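Local coordinates for spindle assembly abnormal protein 6 (Caenorhabditis elegans, PDB 4G79), which acts as the central scaffold that gives centrioles their ninefold symmetry, this chain being the globular N-terminal domain through which its coiled-coil dimers join into larger assemblies, at residues 43-46 with 47-50; 71-74 with 75-79; 110-113 with 114-118; 124-127 with 128-131. All coordinates share one frame; numbering follows the deposited sequence.

Interaction 1: 43-46 with 47-50; sequences QRNE and TSGE
Two backbone amides converge on Asn45 OD1: Thr47 N and Ser48 N each lie 2.9 Å from it. They do not use the oxygen equally. Ser48 N sends its hydrogen almost straight at OD1 (171°) and is only tilted from the carbonyl plane, whereas Thr47 N sits well above that plane and makes a more bent bond. With CG anti to the backbone N (chi1 180°), the amide is swung toward these amides at the start of the bend. Its other end, ND2, donates to Glu52 OE2, so both ends of the group are held and its rotation is probably fixed. The backbone of Asn45 is engaged as well. Asn45 N donates to Glu50 O at 2.8 Å in a nearly linear bond, and Asn45 O accepts from Gly49 N at 2.9 Å, though from above the carbonyl plane. On the far arm, Ser48 OG accepts from Glu50 N at 3.3 Å and donates to Glu50 OE2 at 3.2 Å, a carboxylate oxygen that also takes a weak bond from Asn72 ND2. At Gly49 a side-chain carbon would come tightly against Arg44 NH2. The bonds received by Asn45 OD1 and Asn45 O define an Asx motif, which is followed by an ST turn at Ser48; together they shape the exposed loop of the beta hairpin formed by strands 29-44 and 51-58.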
loop_
_atom_site.group_PDB
_atom_site.type_symbol
_atom_site.label_atom_id
_atom_site.label_comp_id
_atom_site.label_asym_id
_atom_site.label_seq_id
_atom_site.Cartn_x
_atom_site.Cartn_y
_atom_site.Cartn_z
ATOM N N GLN A 43 26.147 -7.252 -5.402
ATOM C CA GLN A 43 27.141 -8.080 -6.081
ATOM C C GLN A 43 27.057 -7.912 -7.563
ATOM O O GLN A 43 26.073 -7.415 -8.093
ATOM C CB GLN A 43 26.982 -9.581 -5.713
ATOM C CG GLN A 43 25.657 -10.206 -6.204
ATOM C CD GLN A 43 25.421 -11.587 -5.643
ATOM O OE1 GLN A 43 25.892 -11.926 -4.564
ATOM N NE2 GLN A 43 24.632 -12.391 -6.334
ATOM N N ARG A 44 28.098 -8.368 -8.230
ATOM C CA ARG A 44 28.180 -8.324 -9.674
ATOM C C ARG A 44 27.681 -9.664 -10.226
ATOM O O ARG A 44 28.172 -10.729 -9.809
ATOM C CB ARG A 44 29.638 -8.021 -10.085
ATOM C CG ARG A 44 29.877 -7.765 -11.554
ATOM C CD ARG A 44 31.339 -7.464 -11.819
ATOM N NE ARG A 44 31.668 -7.487 -13.248
ATOM C CZ ARG A 44 32.039 -6.428 -13.958
ATOM N NH1 ARG A 44 32.115 -5.232 -13.389
ATOM N NH2 ARG A 44 32.335 -6.554 -15.244
ATOM N N ASN A 45 26.678 -9.622 -11.129
ATOM C CA ASN A 45 26.168 -10.824 -11.800
ATOM C C ASN A 45 27.345 -11.410 -12.596
ATOM O O ASN A 45 28.061 -10.662 -13.256
ATOM C CB ASN A 45 24.980 -10.494 -12.712
ATOM C CG ASN A 45 24.409 -11.690 -13.435
ATOM O OD1 ASN A 45 24.900 -12.113 -14.473
ATOM N ND2 ASN A 45 23.340 -12.261 -12.909
ATOM N N GLU A 46 27.614 -12.719 -12.466
ATOM C CA GLU A 46 28.777 -13.322 -13.127
ATOM C C GLU A 46 28.623 -13.399 -14.648
ATOM O O GLU A 46 29.635 -13.360 -15.342
ATOM C CB GLU A 46 29.086 -14.723 -12.545
ATOM C CG GLU A 46 29.215 -14.722 -11.026
ATOM C CD GLU A 46 29.411 -16.082 -10.390
ATOM O OE1 GLU A 46 28.464 -16.576 -9.735
ATOM O OE2 GLU A 46 30.516 -16.652 -10.539
ATOM N N THR A 47 27.385 -13.462 -15.176
ATOM C CA THR A 47 27.211 -13.530 -16.632
ATOM C C THR A 47 27.190 -12.125 -17.257
ATOM O O THR A 47 27.940 -11.898 -18.193
ATOM C CB THR A 47 25.964 -14.353 -17.031
ATOM O OG1 THR A 47 26.081 -15.664 -16.475
ATOM C CG2 THR A 47 25.799 -14.479 -18.552
ATOM N N SER A 48 26.344 -11.209 -16.766
ATOM C CA SER A 48 26.223 -9.874 -17.375
ATOM C C SER A 48 27.164 -8.803 -16.791
ATOM O O SER A 48 27.347 -7.767 -17.420
ATOM C CB SER A 48 24.785 -9.373 -17.262
ATOM O OG SER A 48 24.450 -9.135 -15.906
ATOM N N GLY A 49 27.677 -9.015 -15.587
ATOM C CA GLY A 49 28.515 -8.031 -14.914
ATOM C C GLY A 49 27.693 -6.910 -14.286
ATOM O O GLY A 49 28.251 -5.956 -13.743
ATOM N N GLU A 50 26.362 -7.000 -14.355
ATOM C CA GLU A 50 25.505 -5.943 -13.832
ATOM C C GLU A 50 25.309 -6.061 -12.302
ATOM O O GLU A 50 25.444 -7.144 -11.712
ATOM C CB GLU A 50 24.149 -5.917 -14.571
ATOM C CG GLU A 50 23.096 -6.849 -13.978
ATOM C CD GLU A 50 21.800 -6.919 -14.760
ATOM O OE1 GLU A 50 21.041 -5.920 -14.749
ATOM O OE2 GLU A 50 21.541 -7.984 -15.368
#

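Interaction 2: 71-74 with 75-79; sequences LNNE and KYQIL
The polar contacts begin with Asn72, whose OD1 accepts from Lys75 N at 2.8 Å. The donor lies nearly on the extension of the side-chain carbonyl, at a C=O...N angle of 170°. A chi1 of 62° places CG between the backbone N and the carbonyl carbon, which folds the amide back over the first turn of the helix. The CB and CG of Lys75 also border OD1, while its extended chain runs outward. Backbone bonds continue the turn: Tyr76 N donates to Asn72 O at 3.0 Å, and Gln77 N to Asn73 O at 3.1 Å. One side-chain pair spans the same turn, with Gln77 NE2 2.9 Å from Asn73 OD1. Here the acceptor lies close to the plane of the Gln77 amide, but the donor stands above the Asn73 carbonyl plane; the two amides are turned 67° against each other.

Asn72 is thus the N-cap of helix 73-83, and Leu71, just before it, meets Tyr76, four residues after it, in the manner of a hydrophobic staple. Replacing Asn72 by an alanine would probably leave Lys75 N without its side-chain acceptor and fray the first turn.

The apolar contacts all start from Leu71. Its CD1 meets the edge of the Tyr76 ring, 4.3 Å from Tyr76 CD1, and approaches Leu79 CD2 at 4.0 Å, the two leucine side chains crossing roughly at right angles. The other methyl, Leu71 CD2, lies 3.7 Å from Lys75 CB. Farther inward, Leu71 packs on Ile136 and Leu79 on Phe134, both of strand 132-140, while Tyr76 OH is hydrogen-bonded to Val87 O.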
loop_
_atom_site.group_PDB
_atom_site.type_symbol
_atom_site.label_atom_id
_atom_site.label_comp_id
_atom_site.label_asym_id
_atom_site.label_seq_id
_atom_site.Cartn_x
_atom_site.Cartn_y
_atom_site.Cartn_z
ATOM N N LEU A 71 18.054 -9.262 -7.057
ATOM C CA LEU A 71 17.301 -8.226 -7.759
ATOM C C LEU A 71 18.219 -7.415 -8.614
ATOM O O LEU A 71 19.068 -6.726 -8.060
ATOM C CB LEU A 71 16.669 -7.282 -6.734
ATOM C CG LEU A 71 15.192 -7.369 -6.388
ATOM C CD1 LEU A 71 14.812 -6.158 -5.522
ATOM C CD2 LEU A 71 14.314 -7.284 -7.616
ATOM N N ASN A 72 18.005 -7.397 -9.914
ATOM C CA ASN A 72 18.780 -6.515 -10.804
ATOM C C ASN A 72 17.929 -5.253 -11.083
ATOM O O ASN A 72 16.820 -5.140 -10.553
ATOM C CB ASN A 72 19.233 -7.253 -12.085
ATOM C CG ASN A 72 18.124 -7.761 -12.978
ATOM O OD1 ASN A 72 16.952 -7.394 -12.860
ATOM N ND2 ASN A 72 18.482 -8.572 -13.948
ATOM N N ASN A 73 18.449 -4.276 -11.876
ATOM C CA ASN A 73 17.708 -3.060 -12.137
ATOM C C ASN A 73 16.357 -3.332 -12.815
ATOM O O ASN A 73 15.362 -2.691 -12.469
ATOM C CB ASN A 73 18.543 -2.101 -12.978
ATOM C CG ASN A 73 17.859 -0.763 -13.201
ATOM O OD1 ASN A 73 17.352 -0.139 -12.268
ATOM N ND2 ASN A 73 17.788 -0.332 -14.437
ATOM N N GLU A 74 16.332 -4.247 -13.792
ATOM C CA GLU A 74 15.126 -4.582 -14.563
ATOM C C GLU A 74 14.038 -5.215 -13.672
ATOM O O GLU A 74 12.865 -4.835 -13.784
ATOM C CB GLU A 74 15.474 -5.523 -15.735
ATOM C CG GLU A 74 16.355 -4.864 -16.788
ATOM C CD GLU A 74 17.837 -4.721 -16.472
ATOM O OE1 GLU A 74 18.318 -5.342 -15.491
ATOM O OE2 GLU A 74 18.521 -3.987 -17.224
ATOM N N LYS A 75 14.428 -6.150 -12.785
ATOM C CA LYS A 75 13.508 -6.841 -11.878
ATOM C C LYS A 75 12.998 -5.863 -10.833
ATOM O O LYS A 75 11.815 -5.897 -10.483
ATOM C CB LYS A 75 14.164 -8.063 -11.229
ATOM C CG LYS A 75 14.315 -9.243 -12.180
ATOM C CD LYS A 75 14.970 -10.443 -11.513
ATOM C CE LYS A 75 15.270 -11.518 -12.535
ATOM N NZ LYS A 75 15.740 -12.780 -11.900
ATOM N N TYR A 76 13.867 -4.944 -10.392
ATOM C CA TYR A 76 13.476 -3.880 -9.466
ATOM C C TYR A 76 12.396 -2.986 -10.070
ATOM O O TYR A 76 11.527 -2.534 -9.334
ATOM C CB TYR A 76 14.665 -3.010 -9.040
ATOM C CG TYR A 76 14.218 -1.900 -8.122
ATOM C CD1 TYR A 76 13.818 -2.173 -6.814
ATOM C CD2 TYR A 76 14.054 -0.601 -8.596
ATOM C CE1 TYR A 76 13.290 -1.175 -5.997
ATOM C CE2 TYR A 76 13.515 0.404 -7.789
ATOM C CZ TYR A 76 13.143 0.109 -6.483
ATOM O OH TYR A 76 12.676 1.103 -5.659
ATOM N N GLN A 77 12.463 -2.679 -11.387
ATOM C CA GLN A 77 11.453 -1.829 -12.030
ATOM C C GLN A 77 10.061 -2.468 -11.927
ATOM O O GLN A 77 9.092 -1.748 -11.686
ATOM C CB GLN A 77 11.793 -1.507 -13.500
ATOM C CG GLN A 77 13.077 -0.691 -13.723
ATOM C CD GLN A 77 13.289 0.471 -12.774
ATOM O OE1 GLN A 77 12.385 1.273 -12.483
ATOM N NE2 GLN A 77 14.511 0.604 -12.289
ATOM N N ILE A 78 9.974 -3.808 -12.074
ATOM C CA ILE A 78 8.724 -4.567 -11.924
ATOM C C ILE A 78 8.247 -4.440 -10.458
ATOM O O ILE A 78 7.083 -4.101 -10.208
ATOM C CB ILE A 78 8.890 -6.055 -12.361
ATOM C CG1 ILE A 78 9.072 -6.156 -13.899
ATOM C CG2 ILE A 78 7.691 -6.902 -11.900
ATOM C CD1 ILE A 78 9.531 -7.541 -14.431
ATOM N N LEU A 79 9.171 -4.662 -9.505
ATOM C CA LEU A 79 8.900 -4.562 -8.072
ATOM C C LEU A 79 8.372 -3.176 -7.695
ATOM O O LEU A 79 7.406 -3.089 -6.930
ATOM C CB LEU A 79 10.164 -4.881 -7.246
ATOM C CG LEU A 79 9.934 -4.981 -5.725
ATOM C CD1 LEU A 79 9.439 -6.348 -5.343
ATOM C CD2 LEU A 79 11.189 -4.607 -4.934
#

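Interaction 3: 110-113 with 114-118; sequences ILDA and EKNFC
Asp112 and Phe117 meet where strands 106-111 and 117-123 turn into one another as a beta hairpin, with a type I turn from Asp112 to Lys115. Asp112 N donates to Phe117 O at 3.0 Å, and Lys115 N closes the turn onto Asp112 O at the same distance. The tightly packed part lies on the strand side. Leu111 and Cys118 form an antiparallel non-hydrogen-bonded pair, their CA atoms 4.4 Å apart, and Leu111 CD1 touches Cys118 CB at 4.1 Å; both side chains are buried and press on Phe67 of strand 66-71. A CA-H...O contact of 3.1 Å from Cys118 CA to Ile110 O adds to this close register.

Toward solvent the contact loosens. Ala113 and Glu114 are exposed at the bend, and Glu114 N makes only a weak bond to Asp112 OD2. Lys115 brushes Leu111 CD2 with its CG, then extends to a salt bridge with Asp62. The Phe117 ring, only partly exposed, also enters a cation-pi contact with Lys137.

Asp112 spans both regimes. A chi1 of 170° sets CG anti to the backbone N, which lays the carboxylate over the ring with the two planes 12° apart. One oxygen, OD2, takes Asn116 N at 3.2 Å on its anti lone pair, while CB stands 3.6 Å above the Phe117 ring centroid, 9° off the ring normal.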
loop_
_atom_site.group_PDB
_atom_site.type_symbol
_atom_site.label_atom_id
_atom_site.label_comp_id
_atom_site.label_asym_id
_atom_site.label_seq_id
_atom_site.Cartn_x
_atom_site.Cartn_y
_atom_site.Cartn_z
ATOM N N ILE A 110 5.834 -15.756 4.721
ATOM C CA ILE A 110 4.810 -16.753 4.459
ATOM C C ILE A 110 5.545 -17.900 3.810
ATOM O O ILE A 110 6.039 -17.760 2.698
ATOM C CB ILE A 110 3.636 -16.191 3.618
ATOM C CG1 ILE A 110 2.974 -14.977 4.316
ATOM C CG2 ILE A 110 2.603 -17.266 3.293
ATOM C CD1 ILE A 110 3.082 -13.796 3.562
ATOM N N LEU A 111 5.690 -18.993 4.564
ATOM C CA LEU A 111 6.427 -20.181 4.190
ATOM C C LEU A 111 5.588 -21.143 3.386
ATOM O O LEU A 111 4.492 -21.519 3.804
ATOM C CB LEU A 111 6.928 -20.867 5.477
ATOM C CG LEU A 111 8.036 -21.894 5.349
ATOM C CD1 LEU A 111 9.285 -21.269 4.811
ATOM C CD2 LEU A 111 8.335 -22.515 6.696
ATOM N N ASP A 112 6.148 -21.604 2.255
ATOM C CA ASP A 112 5.537 -22.633 1.411
ATOM C C ASP A 112 5.494 -23.950 2.205
ATOM O O ASP A 112 6.388 -24.189 3.026
ATOM C CB ASP A 112 6.352 -22.780 0.112
ATOM C CG ASP A 112 5.970 -23.963 -0.747
ATOM O OD1 ASP A 112 4.778 -24.074 -1.106
ATOM O OD2 ASP A 112 6.863 -24.781 -1.057
ATOM N N ALA A 113 4.456 -24.791 1.982
ATOM C CA ALA A 113 4.279 -26.077 2.668
ATOM C C ALA A 113 5.531 -26.970 2.602
ATOM O O ALA A 113 5.896 -27.576 3.615
ATOM C CB ALA A 113 3.081 -26.830 2.084
ATOM N N GLU A 114 6.178 -27.050 1.420
ATOM C CA GLU A 114 7.367 -27.861 1.201
ATOM C C GLU A 114 8.676 -27.073 1.379
ATOM O O GLU A 114 9.742 -27.604 1.065
ATOM C CB GLU A 114 7.318 -28.492 -0.198
ATOM C CG GLU A 114 6.695 -29.879 -0.197
ATOM C CD GLU A 114 6.452 -30.486 -1.565
ATOM O OE1 GLU A 114 7.292 -30.285 -2.472
ATOM O OE2 GLU A 114 5.430 -31.194 -1.718
ATOM N N LYS A 115 8.602 -25.815 1.880
ATOM C CA LYS A 115 9.764 -24.938 2.123
ATOM C C LYS A 115 10.606 -24.737 0.845
ATOM O O LYS A 115 11.842 -24.693 0.915
ATOM C CB LYS A 115 10.657 -25.480 3.274
ATOM C CG LYS A 115 9.974 -25.584 4.636
ATOM C CD LYS A 115 10.832 -26.420 5.569
ATOM C CE LYS A 115 10.214 -26.578 6.929
ATOM N NZ LYS A 115 11.168 -27.208 7.879
ATOM N N ASN A 116 9.938 -24.639 -0.323
ATOM C CA ASN A 116 10.618 -24.386 -1.601
ATOM C C ASN A 116 10.887 -22.893 -1.752
ATOM O O ASN A 116 11.804 -22.474 -2.466
ATOM C CB ASN A 116 9.783 -24.894 -2.775
ATOM C CG ASN A 116 9.740 -26.399 -2.917
ATOM O OD1 ASN A 116 10.758 -27.093 -2.801
ATOM N ND2 ASN A 116 8.559 -26.928 -3.216
ATOM N N PHE A 117 10.069 -22.087 -1.059
ATOM C CA PHE A 117 10.139 -20.633 -1.088
ATOM C C PHE A 117 9.361 -20.027 0.073
ATOM O O PHE A 117 8.632 -20.715 0.791
ATOM C CB PHE A 117 9.559 -20.112 -2.427
ATOM C CG PHE A 117 8.134 -20.544 -2.698
ATOM C CD1 PHE A 117 7.059 -19.809 -2.202
ATOM C CD2 PHE A 117 7.867 -21.669 -3.468
ATOM C CE1 PHE A 117 5.741 -20.221 -2.441
ATOM C CE2 PHE A 117 6.551 -22.075 -3.712
ATOM C CZ PHE A 117 5.497 -21.342 -3.207
ATOM N N CYS A 118 9.483 -18.714 0.208
ATOM C CA CYS A 118 8.738 -17.924 1.146
ATOM C C CYS A 118 8.542 -16.557 0.543
ATOM O O CYS A 118 9.298 -16.152 -0.341
ATOM C CB CYS A 118 9.448 -17.848 2.493
ATOM S SG CYS A 118 10.944 -16.838 2.480
#

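Interaction 4: 124-127 with 128-131; sequences SKTP and ISKG
Thr126 OG1 accepts from two successive backbone amides, Ile128 N at 3.1 Å and Ser129 N at 3.0 Å, the first bond somewhat straighter than the second. A chi1 of 84° holds the hydroxyl between the backbone N and the carbonyl carbon, turned to the side where these amides lie. The bond to the amide two residues on makes this an ST turn. A water 2.6 Å from Thr126 OG1 adds a third polar partner, and the same water reaches Ser129 OG only weakly.

The backbone settles its own polar groups across the loop. Thr126 N donates to Ser129 O at 3.0 Å with a nearly linear hydrogen (175°). At the base, Ser124 N donates to Gly131 O at 2.8 Å, from above the carbonyl plane. Returning the other way, Gly131 CA makes a CA-H...O contact of 3.5 Å with Ser124 O. Gly131 has positive phi, and a side-chain carbon there would run into Ser124 O. Lys125 N makes a weak hydrogen bond to Glu106 OE1.

Substituting a valine for Thr126 would probably leave the amides of Ile128 and Ser129 without their shared acceptor and free the tip to shift.

That tip meets the second subunit. Ile128 packs on Val95 of that subunit, and the backbones of Ile128 and Lys130 hydrogen-bond to it. The internal bonding therefore fixes the loop's shape while these groups face a partner, consistent with a preformed surface through which N-terminal domains join.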
loop_
_atom_site.group_PDB
_atom_site.type_symbol
_atom_site.label_atom_id
_atom_site.label_comp_id
_atom_site.label_asym_id
_atom_site.label_seq_id
_atom_site.Cartn_x
_atom_site.Cartn_y
_atom_site.Cartn_z
ATOM N N SER A 124 5.162 -0.965 7.199
ATOM C CA SER A 124 5.340 0.158 8.118
ATOM C C SER A 124 3.917 0.653 8.454
ATOM O O SER A 124 3.343 1.449 7.708
ATOM C CB SER A 124 6.240 1.227 7.510
ATOM O OG SER A 124 6.487 2.241 8.466
ATOM N N LYS A 125 3.302 0.073 9.503
ATOM C CA LYS A 125 1.904 0.340 9.869
ATOM C C LYS A 125 1.638 1.791 10.126
ATOM O O LYS A 125 2.511 2.554 10.520
ATOM C CB LYS A 125 1.420 -0.498 11.086
ATOM C CG LYS A 125 2.045 -0.142 12.430
ATOM C CD LYS A 125 1.242 -0.729 13.609
ATOM C CE LYS A 125 1.861 -0.385 14.946
ATOM N NZ LYS A 125 1.779 1.071 15.266
ATOM N N THR A 126 0.434 2.185 9.758
ATOM C CA THR A 126 -0.100 3.512 9.993
ATOM C C THR A 126 -1.338 3.319 10.884
ATOM O O THR A 126 -1.790 2.177 11.069
ATOM C CB THR A 126 -0.434 4.215 8.648
ATOM O OG1 THR A 126 -1.738 3.799 8.241
ATOM C CG2 THR A 126 0.609 3.958 7.533
ATOM N N PRO A 127 -1.986 4.401 11.371
ATOM C CA PRO A 127 -3.223 4.216 12.141
ATOM C C PRO A 127 -4.401 3.668 11.305
ATOM O O PRO A 127 -5.397 3.258 11.883
ATOM C CB PRO A 127 -3.544 5.637 12.636
ATOM C CG PRO A 127 -2.266 6.389 12.533
ATOM C CD PRO A 127 -1.614 5.829 11.297
ATOM N N ILE A 128 -4.281 3.621 9.967
ATOM C CA ILE A 128 -5.398 3.210 9.099
ATOM C C ILE A 128 -5.125 1.929 8.371
ATOM O O ILE A 128 -6.066 1.256 7.975
ATOM C CB ILE A 128 -5.703 4.309 8.018
ATOM C CG1 ILE A 128 -5.525 5.742 8.569
ATOM C CG2 ILE A 128 -7.110 4.105 7.378
ATOM C CD1 ILE A 128 -5.768 6.907 7.597
ATOM N N SER A 129 -3.871 1.633 8.107
ATOM C CA SER A 129 -3.592 0.481 7.267
ATOM C C SER A 129 -2.310 -0.248 7.631
ATOM O O SER A 129 -1.487 0.244 8.402
ATOM C CB SER A 129 -3.501 0.920 5.808
ATOM O OG SER A 129 -2.297 1.629 5.594
ATOM N N LYS A 130 -2.142 -1.422 7.020
ATOM C CA LYS A 130 -0.955 -2.276 7.235
ATOM C C LYS A 130 0.327 -1.599 6.755
ATOM O O LYS A 130 1.367 -1.854 7.350
ATOM C CB LYS A 130 -1.126 -3.626 6.544
ATOM C CG LYS A 130 -2.178 -4.486 7.217
ATOM C CD LYS A 130 -2.330 -5.814 6.512
ATOM C CE LYS A 130 -3.332 -6.691 7.220
ATOM N NZ LYS A 130 -3.255 -8.095 6.747
ATOM N N GLY A 131 0.238 -0.701 5.753
ATOM C CA GLY A 131 1.396 0.015 5.232
ATOM C C GLY A 131 2.455 -0.890 4.623
ATOM O O GLY A 131 3.649 -0.679 4.852
HETATM O O HOH W 1 -2.416 4.995 6.060
#

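In the fold
Four local contacts follow one another along the chain, and none nests within or crosses another. Interaction 1 closes the loop between strands 29-44 and 51-58. Interaction 2 begins at the end of strand 66-71 and starts helix 73-83; it touches interaction 1, where Glu50 and Glu74 bring like charges together, which may raise the proton affinity of one carboxylate. Interaction 3 turns strand 106-111 into 117-123, and interaction 4 turns 117-123 into 132-140. Strand 117-123 thus links these last two, whose nearest atoms are about 9 Å apart. Interactions 1 and 4 lie on opposite sides of the chain's centre, about 37 Å between centres, and interaction 4 alone meets the second subunit.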